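Side-chain contacts in ketol-acid reductoisomerase (NAD(+)) (uncultured archaeon GZfos26G2, PDB 4XDY), which catalyses the magnesium-dependent alkyl migration and NADH-dependent reduction of acetolactate to 2,3-dihydroxyisovalerate in the biosynthesis of branched-chain amino acids: residues A[22-26]-A[27-31]; A[135-138]-A[139-142]; A[172-176]-A[177-181]; A[194-197]-A[198-202]. All coordinates share one frame; numbering follows the deposited sequence.

Contact 1: residues A[22-26]-A[27-31]; sequences MGYGA and QGDAQ. With NAI (1,4-dihydronicotinamide adenine dinucleotide), chain E.
The glycine-rich turn between strand 18-22 and helix 26-37 of the Rossmann domain brings Tyr24 of the loop against Asp29 of the helix's first turn. The Asp29 carboxylate lies over one face of the Tyr24 ring, the two planes only 16° apart, with Asp29 CG 3.6 Å from Tyr24 CZ. Asp29 CA sits over the same ring, 3.9 Å from the centroid, in a CH-pi contact. Asp29 holds CG anti to its own N (chi1 -174°), which swings the carboxylate over the phenol ring. The polar ends have other partners: Tyr24 OH is hydrogen-bonded to Asp64 and Asn33, and Asp29 OD2 forms a salt bridge with Lys60. Gly23, Gly25 and Gly28 fit the GxGxxG pattern of dinucleotide-binding folds: Gly28 CA approaches Gly23 O at 3.2 Å in a CA-H...O contact, while Gly25 CA lies 3.3 Å from cofactor O2A. The helix start is then turned on the NADH pyrophosphate. Gln27 N gives a nearly straight bond to O2N of the cofactor (3.0 Å, 170°), and Ala26 N reaches O2A. A water held by Gly25 N and Gly28 N passes a further bond to O2N. Beyond the phosphates, Gln27 bends at its second torsion, putting CG 3.3 Å from C3N of the nicotinamide, where OE1 accepts a weak hydrogen bond (2.9 Å) from carboxamide N7N, while its NE2 is taken by Glu141.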
loop_
_atom_site.group_PDB
_atom_site.type_symbol
_atom_site.label_atom_id
_atom_site.label_comp_id
_atom_site.label_asym_id
_atom_site.label_seq_id
_atom_site.Cartn_x
_atom_site.Cartn_y
_atom_site.Cartn_z
ATOM N N MET A 22 -1.550 -29.773 -2.752
ATOM C CA MET A 22 -1.233 -29.914 -4.158
ATOM C C MET A 22 -0.757 -28.567 -4.735
ATOM O O MET A 22 -1.531 -27.640 -4.839
ATOM C CB MET A 22 -2.407 -30.420 -4.938
ATOM C CG MET A 22 -3.176 -31.604 -4.306
ATOM S SD MET A 22 -2.018 -32.966 -4.039
ATOM C CE MET A 22 -3.206 -34.301 -3.962
ATOM N N GLY A 23 0.473 -28.527 -5.211
ATOM C CA GLY A 23 1.109 -27.275 -5.662
ATOM C C GLY A 23 1.837 -26.533 -4.625
ATOM O O GLY A 23 1.225 -26.012 -3.705
ATOM N N TYR A 24 3.155 -26.388 -4.745
ATOM C CA TYR A 24 3.924 -25.662 -3.809
ATOM C C TYR A 24 4.367 -24.331 -4.371
ATOM O O TYR A 24 5.563 -24.090 -4.413
ATOM C CB TYR A 24 5.183 -26.502 -3.390
ATOM C CG TYR A 24 5.937 -26.130 -2.162
ATOM C CD1 TYR A 24 5.478 -26.455 -0.898
ATOM C CD2 TYR A 24 7.191 -25.539 -2.241
ATOM C CE1 TYR A 24 6.171 -26.146 0.244
ATOM C CE2 TYR A 24 7.919 -25.220 -1.093
ATOM C CZ TYR A 24 7.421 -25.570 0.170
ATOM O OH TYR A 24 8.069 -25.259 1.336
ATOM N N GLY A 25 3.424 -23.434 -4.705
ATOM C CA GLY A 25 3.698 -22.111 -5.235
ATOM C C GLY A 25 3.348 -21.067 -4.191
ATOM O O GLY A 25 3.598 -21.267 -3.007
ATOM N N ALA A 26 2.822 -19.911 -4.600
ATOM C CA ALA A 26 2.723 -18.785 -3.622
ATOM C C ALA A 26 1.893 -19.245 -2.413
ATOM O O ALA A 26 2.291 -19.033 -1.257
ATOM C CB ALA A 26 2.024 -17.601 -4.293
ATOM N N GLN A 27 0.733 -19.833 -2.683
ATOM C CA GLN A 27 -0.151 -20.290 -1.618
ATOM C C GLN A 27 0.287 -21.645 -0.987
ATOM O O GLN A 27 0.248 -21.773 0.225
ATOM C CB GLN A 27 -1.594 -20.344 -2.085
ATOM C CG GLN A 27 -2.269 -18.957 -2.179
ATOM C CD GLN A 27 -2.313 -18.168 -0.883
ATOM O OE1 GLN A 27 -2.236 -16.921 -0.884
ATOM N NE2 GLN A 27 -2.443 -18.856 0.194
ATOM N N GLY A 28 0.654 -22.620 -1.786
ATOM C CA GLY A 28 1.005 -23.944 -1.279
ATOM C C GLY A 28 2.210 -23.848 -0.356
ATOM O O GLY A 28 2.244 -24.493 0.708
ATOM N N ASP A 29 3.214 -23.065 -0.757
ATOM C CA ASP A 29 4.420 -22.856 0.053
ATOM C C ASP A 29 4.054 -22.187 1.407
ATOM O O ASP A 29 4.336 -22.734 2.521
ATOM C CB ASP A 29 5.502 -22.132 -0.783
ATOM C CG ASP A 29 6.844 -21.988 -0.084
ATOM O OD1 ASP A 29 6.962 -22.027 1.178
ATOM O OD2 ASP A 29 7.840 -21.724 -0.785
ATOM N N ALA A 30 3.306 -21.074 1.352
ATOM C CA ALA A 30 2.887 -20.408 2.582
ATOM C C ALA A 30 2.041 -21.314 3.449
ATOM O O ALA A 30 2.306 -21.418 4.670
ATOM C CB ALA A 30 2.090 -19.160 2.241
ATOM N N GLN A 31 1.023 -21.915 2.859
ATOM C CA GLN A 31 0.035 -22.663 3.643
ATOM C C GLN A 31 0.685 -23.946 4.244
ATOM O O GLN A 31 0.487 -24.265 5.431
ATOM C CB GLN A 31 -1.214 -22.990 2.901
ATOM C CG GLN A 31 -1.978 -21.709 2.567
ATOM C CD GLN A 31 -3.401 -21.913 2.042
ATOM O OE1 GLN A 31 -3.881 -21.202 1.142
ATOM N NE2 GLN A 31 -4.028 -22.888 2.530
HETATM P PA NAI E . 0.875 -21.128 -8.478
HETATM O O1A NAI E . 0.637 -20.439 -9.830
HETATM O O2A NAI E . 1.874 -20.592 -7.548
HETATM O O5B NAI E . 1.013 -22.696 -8.826
HETATM C C5B NAI E . 1.367 -23.643 -7.777
HETATM C C4B NAI E . 2.377 -24.675 -8.365
HETATM O O4B NAI E . 1.635 -25.414 -9.329
HETATM C C3B NAI E . 3.611 -24.139 -9.138
HETATM O O3B NAI E . 4.565 -23.690 -8.174
HETATM C C2B NAI E . 4.007 -25.337 -9.974
HETATM O O2B NAI E . 4.903 -26.145 -9.207
HETATM C C1B NAI E . 2.642 -26.047 -10.160
HETATM N N9A NAI E . 2.194 -25.965 -11.540
HETATM C C8A NAI E . 2.204 -24.782 -12.288
HETATM N N7A NAI E . 1.743 -25.037 -13.505
HETATM C C5A NAI E . 1.473 -26.368 -13.554
HETATM C C6A NAI E . 0.996 -27.283 -14.574
HETATM N N6A NAI E . 0.708 -26.867 -15.815
HETATM N N1A NAI E . 0.785 -28.590 -14.266
HETATM C C2A NAI E . 1.086 -29.059 -13.037
HETATM N N3A NAI E . 1.526 -28.312 -12.040
HETATM C C4A NAI E . 1.753 -26.963 -12.248
HETATM O O3 NAI E . -0.629 -21.158 -7.708
HETATM P PN NAI E . -1.123 -19.969 -6.654
HETATM O O1N NAI E . -1.006 -18.608 -7.311
HETATM O O2N NAI E . -0.409 -20.226 -5.395
HETATM O O5D NAI E . -2.663 -20.328 -6.711
HETATM C C5D NAI E . -3.142 -21.496 -5.964
HETATM C C4D NAI E . -4.666 -21.353 -5.610
HETATM O O4D NAI E . -4.675 -20.325 -4.598
HETATM C C3D NAI E . -5.563 -20.830 -6.715
HETATM O O3D NAI E . -6.871 -21.403 -6.596
HETATM C C2D NAI E . -5.648 -19.301 -6.500
HETATM O O2D NAI E . -6.783 -18.639 -7.053
HETATM C C1D NAI E . -5.615 -19.252 -4.987
HETATM N N1N NAI E . -5.153 -18.029 -4.321
HETATM C C2N NAI E . -3.930 -17.549 -4.632
HETATM C C3N NAI E . -3.444 -16.443 -4.029
HETATM C C7N NAI E . -2.104 -16.026 -4.307
HETATM O O7N NAI E . -1.410 -16.302 -5.334
HETATM N N7N NAI E . -1.506 -15.496 -3.270
HETATM C C4N NAI E . -4.262 -15.795 -3.025
HETATM C C5N NAI E . -5.439 -16.481 -2.591
HETATM C C6N NAI E . -5.857 -17.569 -3.290
HETATM O O HOH W 1 0.551 -22.786 -4.624
#

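Contact 2: residues A[135-138]-A[139-142]; sequences KAPG and TEER. With NAI (1,4-dihydronicotinamide adenine dinucleotide), chain E; HIO (N-hydroxy-N-isopropyloxamic acid), chain H.
Pro137 meets Glu140 at the start of helix 138-146, with Pro137 as N-cap and Gly138 as first helical residue. Thr139 OG1 donates to Glu140 OE2 over 2.7 Å, using the anti lone pair of that oxygen. Glu140 folds back at chi2 (-41°), and its CG rests 3.7 Å from Pro137 CG; its N gives only a weak bond to Pro137 O. Glu141 N reaches that same carbonyl oxygen at 3.0 Å and more directly. The Glu141 side chain runs out extended toward Gln27, its CB 4.3 Å from Ala136 CB. Arg142 N closes the turn on Gly138 O at 3.0 Å, while its guanidinium pairs with Asp37. On the ligand side, Pro137 CB lies 3.7 Å from C42 of the bound N-hydroxy-N-isopropyloxamic acid, and Ala136 O is 3.4 Å from nicotinamide C4N. Leu238 and Leu242 of the second subunit pack against Ala136, Pro137, Thr139 and Glu140. The turn leads from strand 128-134 into helix 138-146, which packs on helix 26-37.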
loop_
_atom_site.group_PDB
_atom_site.type_symbol
_atom_site.label_atom_id
_atom_site.label_comp_id
_atom_site.label_asym_id
_atom_site.label_seq_id
_atom_site.Cartn_x
_atom_site.Cartn_y
_atom_site.Cartn_z
ATOM N N LYS A 135 -7.369 -13.735 2.222
ATOM C CA LYS A 135 -7.468 -12.443 1.559
ATOM C C LYS A 135 -6.061 -11.818 1.613
ATOM O O LYS A 135 -5.769 -10.832 2.344
ATOM C CB LYS A 135 -8.551 -11.569 2.257
ATOM C CG LYS A 135 -9.932 -12.181 2.284
ATOM C CD LYS A 135 -10.579 -12.347 0.917
ATOM C CE LYS A 135 -10.418 -13.704 0.227
ATOM N NZ LYS A 135 -11.011 -13.862 -1.180
ATOM N N ALA A 136 -5.108 -12.497 0.917
ATOM C CA ALA A 136 -3.720 -12.151 1.018
ATOM C C ALA A 136 -2.895 -12.875 -0.033
ATOM O O ALA A 136 -3.131 -14.050 -0.332
ATOM C CB ALA A 136 -3.162 -12.524 2.358
ATOM N N PRO A 137 -1.902 -12.160 -0.599
ATOM C CA PRO A 137 -0.884 -12.877 -1.343
ATOM C C PRO A 137 -0.038 -13.831 -0.428
ATOM O O PRO A 137 0.262 -13.521 0.723
ATOM C CB PRO A 137 -0.016 -11.766 -1.952
ATOM C CG PRO A 137 -0.173 -10.648 -0.983
ATOM C CD PRO A 137 -1.554 -10.757 -0.402
ATOM N N GLY A 138 0.401 -14.934 -0.991
ATOM C CA GLY A 138 0.941 -15.981 -0.154
ATOM C C GLY A 138 2.217 -15.609 0.614
ATOM O O GLY A 138 2.402 -16.044 1.749
ATOM N N THR A 139 3.087 -14.786 0.000
ATOM C CA THR A 139 4.360 -14.377 0.597
ATOM C C THR A 139 4.064 -13.549 1.877
ATOM O O THR A 139 4.755 -13.684 2.902
ATOM C CB THR A 139 5.221 -13.565 -0.372
ATOM O OG1 THR A 139 4.460 -12.459 -0.884
ATOM C CG2 THR A 139 5.706 -14.492 -1.566
ATOM N N GLU A 140 3.006 -12.688 1.826
ATOM C CA GLU A 140 2.713 -11.745 2.914
ATOM C C GLU A 140 1.903 -12.481 4.019
ATOM O O GLU A 140 2.065 -12.190 5.176
ATOM C CB GLU A 140 1.958 -10.532 2.365
ATOM C CG GLU A 140 2.717 -9.848 1.219
ATOM C CD GLU A 140 4.214 -9.761 1.468
ATOM O OE1 GLU A 140 4.562 -8.941 2.342
ATOM O OE2 GLU A 140 5.032 -10.469 0.778
ATOM N N GLU A 141 1.171 -13.493 3.613
ATOM C CA GLU A 141 0.493 -14.471 4.497
ATOM C C GLU A 141 1.503 -15.218 5.374
ATOM O O GLU A 141 1.347 -15.301 6.627
ATOM C CB GLU A 141 -0.298 -15.454 3.641
ATOM C CG GLU A 141 -0.924 -16.618 4.383
ATOM C CD GLU A 141 -1.551 -17.627 3.447
ATOM O OE1 GLU A 141 -1.685 -17.319 2.240
ATOM O OE2 GLU A 141 -1.899 -18.739 3.909
ATOM N N ARG A 142 2.582 -15.687 4.758
ATOM C CA ARG A 142 3.601 -16.354 5.506
ATOM C C ARG A 142 4.326 -15.447 6.504
ATOM O O ARG A 142 4.465 -15.796 7.656
ATOM C CB ARG A 142 4.594 -17.015 4.546
ATOM C CG ARG A 142 5.792 -17.647 5.297
ATOM C CD ARG A 142 5.294 -18.805 6.158
ATOM N NE ARG A 142 6.441 -19.612 6.639
ATOM C CZ ARG A 142 6.418 -20.386 7.729
ATOM N NH1 ARG A 142 5.362 -20.411 8.511
ATOM N NH2 ARG A 142 7.518 -21.064 8.077
HETATM P PA NAI E . 0.875 -21.128 -8.478
HETATM O O1A NAI E . 0.637 -20.439 -9.830
HETATM O O2A NAI E . 1.874 -20.592 -7.548
HETATM O O5B NAI E . 1.013 -22.696 -8.826
HETATM C C5B NAI E . 1.367 -23.643 -7.777
HETATM C C4B NAI E . 2.377 -24.675 -8.365
HETATM O O4B NAI E . 1.635 -25.414 -9.329
HETATM C C3B NAI E . 3.611 -24.139 -9.138
HETATM O O3B NAI E . 4.565 -23.690 -8.174
HETATM C C2B NAI E . 4.007 -25.337 -9.974
HETATM O O2B NAI E . 4.903 -26.145 -9.207
HETATM C C1B NAI E . 2.642 -26.047 -10.160
HETATM N N9A NAI E . 2.194 -25.965 -11.540
HETATM C C8A NAI E . 2.204 -24.782 -12.288
HETATM N N7A NAI E . 1.743 -25.037 -13.505
HETATM C C5A NAI E . 1.473 -26.368 -13.554
HETATM C C6A NAI E . 0.996 -27.283 -14.574
HETATM N N6A NAI E . 0.708 -26.867 -15.815
HETATM N N1A NAI E . 0.785 -28.590 -14.266
HETATM C C2A NAI E . 1.086 -29.059 -13.037
HETATM N N3A NAI E . 1.526 -28.312 -12.040
HETATM C C4A NAI E . 1.753 -26.963 -12.248
HETATM O O3 NAI E . -0.629 -21.158 -7.708
HETATM P PN NAI E . -1.123 -19.969 -6.654
HETATM O O1N NAI E . -1.006 -18.608 -7.311
HETATM O O2N NAI E . -0.409 -20.226 -5.395
HETATM O O5D NAI E . -2.663 -20.328 -6.711
HETATM C C5D NAI E . -3.142 -21.496 -5.964
HETATM C C4D NAI E . -4.666 -21.353 -5.610
HETATM O O4D NAI E . -4.675 -20.325 -4.598
HETATM C C3D NAI E . -5.563 -20.830 -6.715
HETATM O O3D NAI E . -6.871 -21.403 -6.596
HETATM C C2D NAI E . -5.648 -19.301 -6.500
HETATM O O2D NAI E . -6.783 -18.639 -7.053
HETATM C C1D NAI E . -5.615 -19.252 -4.987
HETATM N N1N NAI E . -5.153 -18.029 -4.321
HETATM C C2N NAI E . -3.930 -17.549 -4.632
HETATM C C3N NAI E . -3.444 -16.443 -4.029
HETATM C C7N NAI E . -2.104 -16.026 -4.307
HETATM O O7N NAI E . -1.410 -16.302 -5.334
HETATM N N7N NAI E . -1.506 -15.496 -3.270
HETATM C C4N NAI E . -4.262 -15.795 -3.025
HETATM C C5N NAI E . -5.439 -16.481 -2.591
HETATM C C6N NAI E . -5.857 -17.569 -3.290
HETATM C C1 HIO H . -5.181 -13.942 -6.301
HETATM O O11 HIO H . -5.982 -14.522 -7.081
HETATM O O12 HIO H . -3.908 -13.960 -6.313
HETATM C C2 HIO H . -5.947 -13.244 -5.176
HETATM O O2 HIO H . -7.145 -13.582 -4.994
HETATM N N3 HIO H . -5.456 -12.234 -4.482
HETATM O O3 HIO H . -6.094 -11.866 -3.217
HETATM C C4 HIO H . -4.282 -11.507 -4.855
HETATM C C41 HIO H . -4.600 -10.007 -4.808
HETATM C C42 HIO H . -3.190 -11.941 -3.885
#

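Contact 3: residues A[172-176]-A[177-181]; sequences MTKAM and HWTKA
Thr173 O receives Trp178 N at 2.9 Å, and Lys174 O receives His177 N at the same length. These two bonds back into the last turn, with positive phi at His177 (69°), make a Schellman motif that ends helix 165-175 in the Rossmann domain. They differ in geometry: Trp178 N lies nearly along the Thr173 C=O direction, whereas His177 N stands well above the Lys174 carbonyl plane. The reversal carries the Trp178 indole back across the helix end. Thr173 CG2 meets its six-membered ring obliquely, 3.5 Å from CE3, the two side chains crossing at about a right angle. Met176 runs beside the indole in the same direction; its bend at chi3 (-69°) brings methyl CE over one face of the six-membered ring, a CH-pi contact at 3.8 Å from the centroid, while SD stands obliquely in a Met-aromatic contact. Past the turn, Thr179 OG1 lies 3.4 Å from Lys174 CA, and the His177 ring has Lys174 O at its edge. Thr179 OG1 is also hydrogen-bonded to Asp6, and the His177 ring stacks with Tyr145. In the indole plane, a water gives a hydrogen bond to Met176 O (2.8 Å) and takes a weak one from Trp178 NE1, which also reaches Glu141 OE2 weakly.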
loop_
_atom_site.group_PDB
_atom_site.type_symbol
_atom_site.label_atom_id
_atom_site.label_comp_id
_atom_site.label_asym_id
_atom_site.label_seq_id
_atom_site.Cartn_x
_atom_site.Cartn_y
_atom_site.Cartn_z
ATOM N N MET A 172 -8.484 -25.578 9.906
ATOM C CA MET A 172 -7.335 -25.236 9.027
ATOM C C MET A 172 -6.977 -23.750 9.167
ATOM O O MET A 172 -5.795 -23.388 9.281
ATOM C CB MET A 172 -7.657 -25.650 7.581
ATOM C CG MET A 172 -7.540 -27.093 7.287
ATOM S SD MET A 172 -8.097 -27.508 5.651
ATOM C CE MET A 172 -6.699 -26.844 4.674
ATOM N N THR A 173 -7.991 -22.875 9.233
ATOM C CA THR A 173 -7.719 -21.431 9.304
ATOM C C THR A 173 -7.162 -21.010 10.625
ATOM O O THR A 173 -6.346 -20.101 10.755
ATOM C CB THR A 173 -8.942 -20.544 8.976
ATOM O OG1 THR A 173 -9.911 -20.613 10.045
ATOM C CG2 THR A 173 -9.553 -20.889 7.580
ATOM N N LYS A 174 -7.559 -21.751 11.669
ATOM C CA LYS A 174 -6.985 -21.455 12.981
ATOM C C LYS A 174 -5.516 -21.906 13.068
ATOM O O LYS A 174 -4.671 -21.181 13.593
ATOM C CB LYS A 174 -7.812 -22.144 14.091
ATOM C CG LYS A 174 -7.195 -21.765 15.462
ATOM C CD LYS A 174 -7.934 -22.241 16.682
ATOM C CE LYS A 174 -7.196 -21.659 17.914
ATOM N NZ LYS A 174 -8.182 -21.808 18.986
ATOM N N ALA A 175 -5.250 -23.114 12.596
ATOM C CA ALA A 175 -3.873 -23.659 12.537
ATOM C C ALA A 175 -2.931 -22.733 11.676
ATOM O O ALA A 175 -1.731 -22.570 11.952
ATOM C CB ALA A 175 -3.882 -25.038 11.989
ATOM N N MET A 176 -3.514 -22.110 10.638
ATOM C CA MET A 176 -2.747 -21.105 9.822
ATOM C C MET A 176 -2.769 -19.718 10.378
ATOM O O MET A 176 -2.117 -18.810 9.832
ATOM C CB MET A 176 -3.206 -21.139 8.343
ATOM C CG MET A 176 -2.871 -22.446 7.688
ATOM S SD MET A 176 -3.224 -22.631 5.938
ATOM C CE MET A 176 -5.016 -22.657 5.955
ATOM N N HIS A 177 -3.435 -19.538 11.531
ATOM C CA HIS A 177 -3.464 -18.272 12.278
ATOM C C HIS A 177 -4.244 -17.126 11.597
ATOM O O HIS A 177 -4.121 -15.936 11.976
ATOM C CB HIS A 177 -2.063 -17.804 12.655
ATOM C CG HIS A 177 -1.310 -18.743 13.578
ATOM N ND1 HIS A 177 -0.104 -18.399 14.142
ATOM C CD2 HIS A 177 -1.587 -19.995 14.022
ATOM C CE1 HIS A 177 0.333 -19.403 14.900
ATOM N NE2 HIS A 177 -0.515 -20.401 14.800
ATOM N N TRP A 178 -5.060 -17.477 10.616
ATOM C CA TRP A 178 -5.868 -16.466 9.909
ATOM C C TRP A 178 -6.937 -15.923 10.858
ATOM O O TRP A 178 -7.382 -14.824 10.732
ATOM C CB TRP A 178 -6.567 -17.055 8.695
ATOM C CG TRP A 178 -5.677 -17.605 7.581
ATOM C CD1 TRP A 178 -4.313 -17.618 7.531
ATOM C CD2 TRP A 178 -6.122 -18.317 6.437
ATOM N NE1 TRP A 178 -3.867 -18.309 6.427
ATOM C CE2 TRP A 178 -4.951 -18.731 5.719
ATOM C CE3 TRP A 178 -7.364 -18.665 5.942
ATOM C CZ2 TRP A 178 -5.030 -19.492 4.550
ATOM C CZ3 TRP A 178 -7.428 -19.400 4.788
ATOM C CH2 TRP A 178 -6.263 -19.792 4.114
ATOM N N THR A 179 -7.336 -16.752 11.829
ATOM C CA THR A 179 -8.278 -16.322 12.867
ATOM C C THR A 179 -7.770 -15.184 13.709
ATOM O O THR A 179 -8.583 -14.465 14.311
ATOM C CB THR A 179 -8.616 -17.554 13.799
ATOM O OG1 THR A 179 -7.415 -18.266 14.104
ATOM C CG2 THR A 179 -9.528 -18.452 13.133
ATOM N N LYS A 180 -6.448 -14.943 13.739
ATOM C CA LYS A 180 -5.957 -13.788 14.437
ATOM C C LYS A 180 -6.410 -12.461 13.800
ATOM O O LYS A 180 -6.611 -11.428 14.472
ATOM C CB LYS A 180 -4.463 -13.858 14.645
ATOM C CG LYS A 180 -4.050 -15.072 15.474
ATOM C CD LYS A 180 -2.584 -15.019 15.756
ATOM C CE LYS A 180 -2.071 -16.329 16.287
ATOM N NZ LYS A 180 -2.649 -16.572 17.628
ATOM N N ALA A 181 -6.566 -12.470 12.479
ATOM C CA ALA A 181 -7.128 -11.312 11.794
ATOM C C ALA A 181 -8.648 -11.440 11.724
ATOM O O ALA A 181 -9.371 -10.450 11.903
ATOM C CB ALA A 181 -6.535 -11.234 10.352
HETATM O O HOH W 2 -0.980 -18.348 7.340
#

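Contact 4: residues A[194-197]-A[198-202]; sequences EDLF and GEQCV. With MG (magnesium ion), chain C; MG (magnesium ion), chain D; HIO (N-hydroxy-N-isopropyloxamic acid), chain H.
Glu199 meets Asp195 across one helical turn: Glu199 CB lies 3.7 Å from Asp195 O. Glu199 CG, between its own N and carbonyl carbon (chi1 64°), lies 3.4 Å from both Asp195 O and Leu196 O. From CD the carboxylate splits: OE1 binds one magnesium ion at 2.0 Å, and OE2 accepts a 2.6 Å bond from a water on that ion, with Leu196 CD2 alongside. Asp195 OD2 binds the same magnesium, its carboxylate plane 79° from that of Glu199, and OD1 binds the second ion at 2.0 Å. Helix 188-203 of the C-terminal knotted domain thus supplies both the bridging Asp195 and Glu199 to the two-magnesium site, where O2 of the bound N-hydroxy-N-isopropyloxamic acid also bridges both ions. Lys135 also hydrogen-bonds Asp195 OD1. Farther along the helix Cys201 CB sits over one face of the Phe197 ring, 4.1 Å from its centroid, and SG approaches obliquely, 3.7 Å from CE1.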
loop_
_atom_site.group_PDB
_atom_site.type_symbol
_atom_site.label_atom_id
_atom_site.label_comp_id
_atom_site.label_asym_id
_atom_site.label_seq_id
_atom_site.Cartn_x
_atom_site.Cartn_y
_atom_site.Cartn_z
ATOM N N GLU A 194 -16.446 -11.890 -5.138
ATOM C CA GLU A 194 -15.821 -10.742 -4.436
ATOM C C GLU A 194 -14.322 -10.735 -4.738
ATOM O O GLU A 194 -13.719 -9.689 -4.898
ATOM C CB GLU A 194 -16.104 -10.746 -2.948
ATOM C CG GLU A 194 -15.498 -11.867 -2.138
ATOM C CD GLU A 194 -14.047 -11.672 -1.807
ATOM O OE1 GLU A 194 -13.387 -12.693 -1.471
ATOM O OE2 GLU A 194 -13.566 -10.473 -1.755
ATOM N N ASP A 195 -13.758 -11.937 -4.786
ATOM C CA ASP A 195 -12.292 -12.110 -4.981
ATOM C C ASP A 195 -11.881 -11.623 -6.375
ATOM O O ASP A 195 -10.946 -10.862 -6.515
ATOM C CB ASP A 195 -11.905 -13.559 -4.795
ATOM C CG ASP A 195 -10.390 -13.741 -4.814
ATOM O OD1 ASP A 195 -9.761 -13.398 -3.793
ATOM O OD2 ASP A 195 -9.895 -14.121 -5.903
ATOM N N LEU A 196 -12.583 -12.107 -7.361
ATOM C CA LEU A 196 -12.364 -11.709 -8.746
ATOM C C LEU A 196 -12.546 -10.210 -8.904
ATOM O O LEU A 196 -11.677 -9.528 -9.440
ATOM C CB LEU A 196 -13.260 -12.468 -9.654
ATOM C CG LEU A 196 -12.979 -13.959 -9.878
ATOM C CD1 LEU A 196 -14.029 -14.540 -10.784
ATOM C CD2 LEU A 196 -11.621 -14.248 -10.519
ATOM N N PHE A 197 -13.637 -9.686 -8.320
ATOM C CA PHE A 197 -13.854 -8.242 -8.373
ATOM C C PHE A 197 -12.724 -7.451 -7.759
ATOM O O PHE A 197 -12.223 -6.480 -8.356
ATOM C CB PHE A 197 -15.167 -7.872 -7.635
ATOM C CG PHE A 197 -15.370 -6.414 -7.539
ATOM C CD1 PHE A 197 -15.843 -5.718 -8.626
ATOM C CD2 PHE A 197 -15.033 -5.727 -6.412
ATOM C CE1 PHE A 197 -16.049 -4.328 -8.530
ATOM C CE2 PHE A 197 -15.159 -4.319 -6.327
ATOM C CZ PHE A 197 -15.685 -3.622 -7.404
ATOM N N GLY A 198 -12.327 -7.842 -6.563
ATOM C CA GLY A 198 -11.317 -7.107 -5.791
ATOM C C GLY A 198 -9.984 -7.069 -6.536
ATOM O O GLY A 198 -9.360 -6.041 -6.644
ATOM N N GLU A 199 -9.530 -8.211 -7.049
ATOM C CA GLU A 199 -8.232 -8.233 -7.679
ATOM C C GLU A 199 -8.302 -7.403 -8.999
ATOM O O GLU A 199 -7.312 -6.727 -9.329
ATOM C CB GLU A 199 -7.719 -9.669 -7.891
ATOM C CG GLU A 199 -8.512 -10.510 -8.820
ATOM C CD GLU A 199 -8.427 -12.024 -8.572
ATOM O OE1 GLU A 199 -8.050 -12.473 -7.440
ATOM O OE2 GLU A 199 -8.681 -12.779 -9.551
ATOM N N GLN A 200 -9.386 -7.526 -9.743
ATOM C CA GLN A 200 -9.554 -6.833 -11.019
ATOM C C GLN A 200 -9.619 -5.301 -10.838
ATOM O O GLN A 200 -8.999 -4.542 -11.601
ATOM C CB GLN A 200 -10.797 -7.321 -11.726
ATOM C CG GLN A 200 -10.592 -8.665 -12.353
ATOM C CD GLN A 200 -11.860 -9.325 -12.805
ATOM O OE1 GLN A 200 -12.860 -8.668 -13.079
ATOM N NE2 GLN A 200 -11.859 -10.688 -12.888
ATOM N N CYS A 201 -10.461 -4.878 -9.936
ATOM C CA CYS A 201 -10.936 -3.499 -9.894
ATOM C C CYS A 201 -10.171 -2.646 -8.872
ATOM O O CYS A 201 -10.273 -1.416 -8.952
ATOM C CB CYS A 201 -12.416 -3.436 -9.639
ATOM S SG CYS A 201 -13.347 -4.217 -11.006
ATOM N N VAL A 202 -9.603 -3.272 -7.844
ATOM C CA VAL A 202 -9.051 -2.522 -6.707
ATOM C C VAL A 202 -7.598 -2.866 -6.464
ATOM O O VAL A 202 -6.685 -2.025 -6.576
ATOM C CB VAL A 202 -9.880 -2.742 -5.395
ATOM C CG1 VAL A 202 -9.272 -1.943 -4.239
ATOM C CG2 VAL A 202 -11.341 -2.332 -5.655
HETATM MG MG MG C . -7.972 -14.342 -6.623
HETATM MG MG MG D . -7.970 -12.553 -3.461
HETATM C C1 HIO H . -5.181 -13.942 -6.301
HETATM O O11 HIO H . -5.982 -14.522 -7.081
HETATM O O12 HIO H . -3.908 -13.960 -6.313
HETATM C C2 HIO H . -5.947 -13.244 -5.176
HETATM O O2 HIO H . -7.145 -13.582 -4.994
HETATM N N3 HIO H . -5.456 -12.234 -4.482
HETATM O O3 HIO H . -6.094 -11.866 -3.217
HETATM C C4 HIO H . -4.282 -11.507 -4.855
HETATM C C41 HIO H . -4.600 -10.007 -4.808
HETATM C C42 HIO H . -3.190 -11.941 -3.885
HETATM O O HOH W 3 -8.592 -10.971 -4.713
HETATM O O HOH W 4 -8.620 -15.085 -8.451
HETATM O O HOH W 5 -7.961 -16.333 -5.777
HETATM O O HOH W 6 -7.805 -14.318 -2.169
HETATM O O HOH W 7 -8.785 -11.469 -1.753
#

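All four contacts are largely buried, and none is a surface patch. Contacts 1, 2 and 3 belong to the Rossmann domain, contact 4 to the knotted domain. Contacts 1 and 2 are both loop-to-helix starts whose first turns face NADH: the first grips phosphates through backbone amides, the second lines the nicotinamide and the oxamic acid ligand with small residues. Contact 3 is instead a helix end with sulfur and aromatic packing, joined to contact 1 by Gln31 against Trp178. Contact 4 lies within one helix and combines metal ligation with sulfur-aromatic packing; a lysine salt bridge joins contacts 2 and 4 across the domains. Contacts 2, 3 and 4 also touch the second subunit.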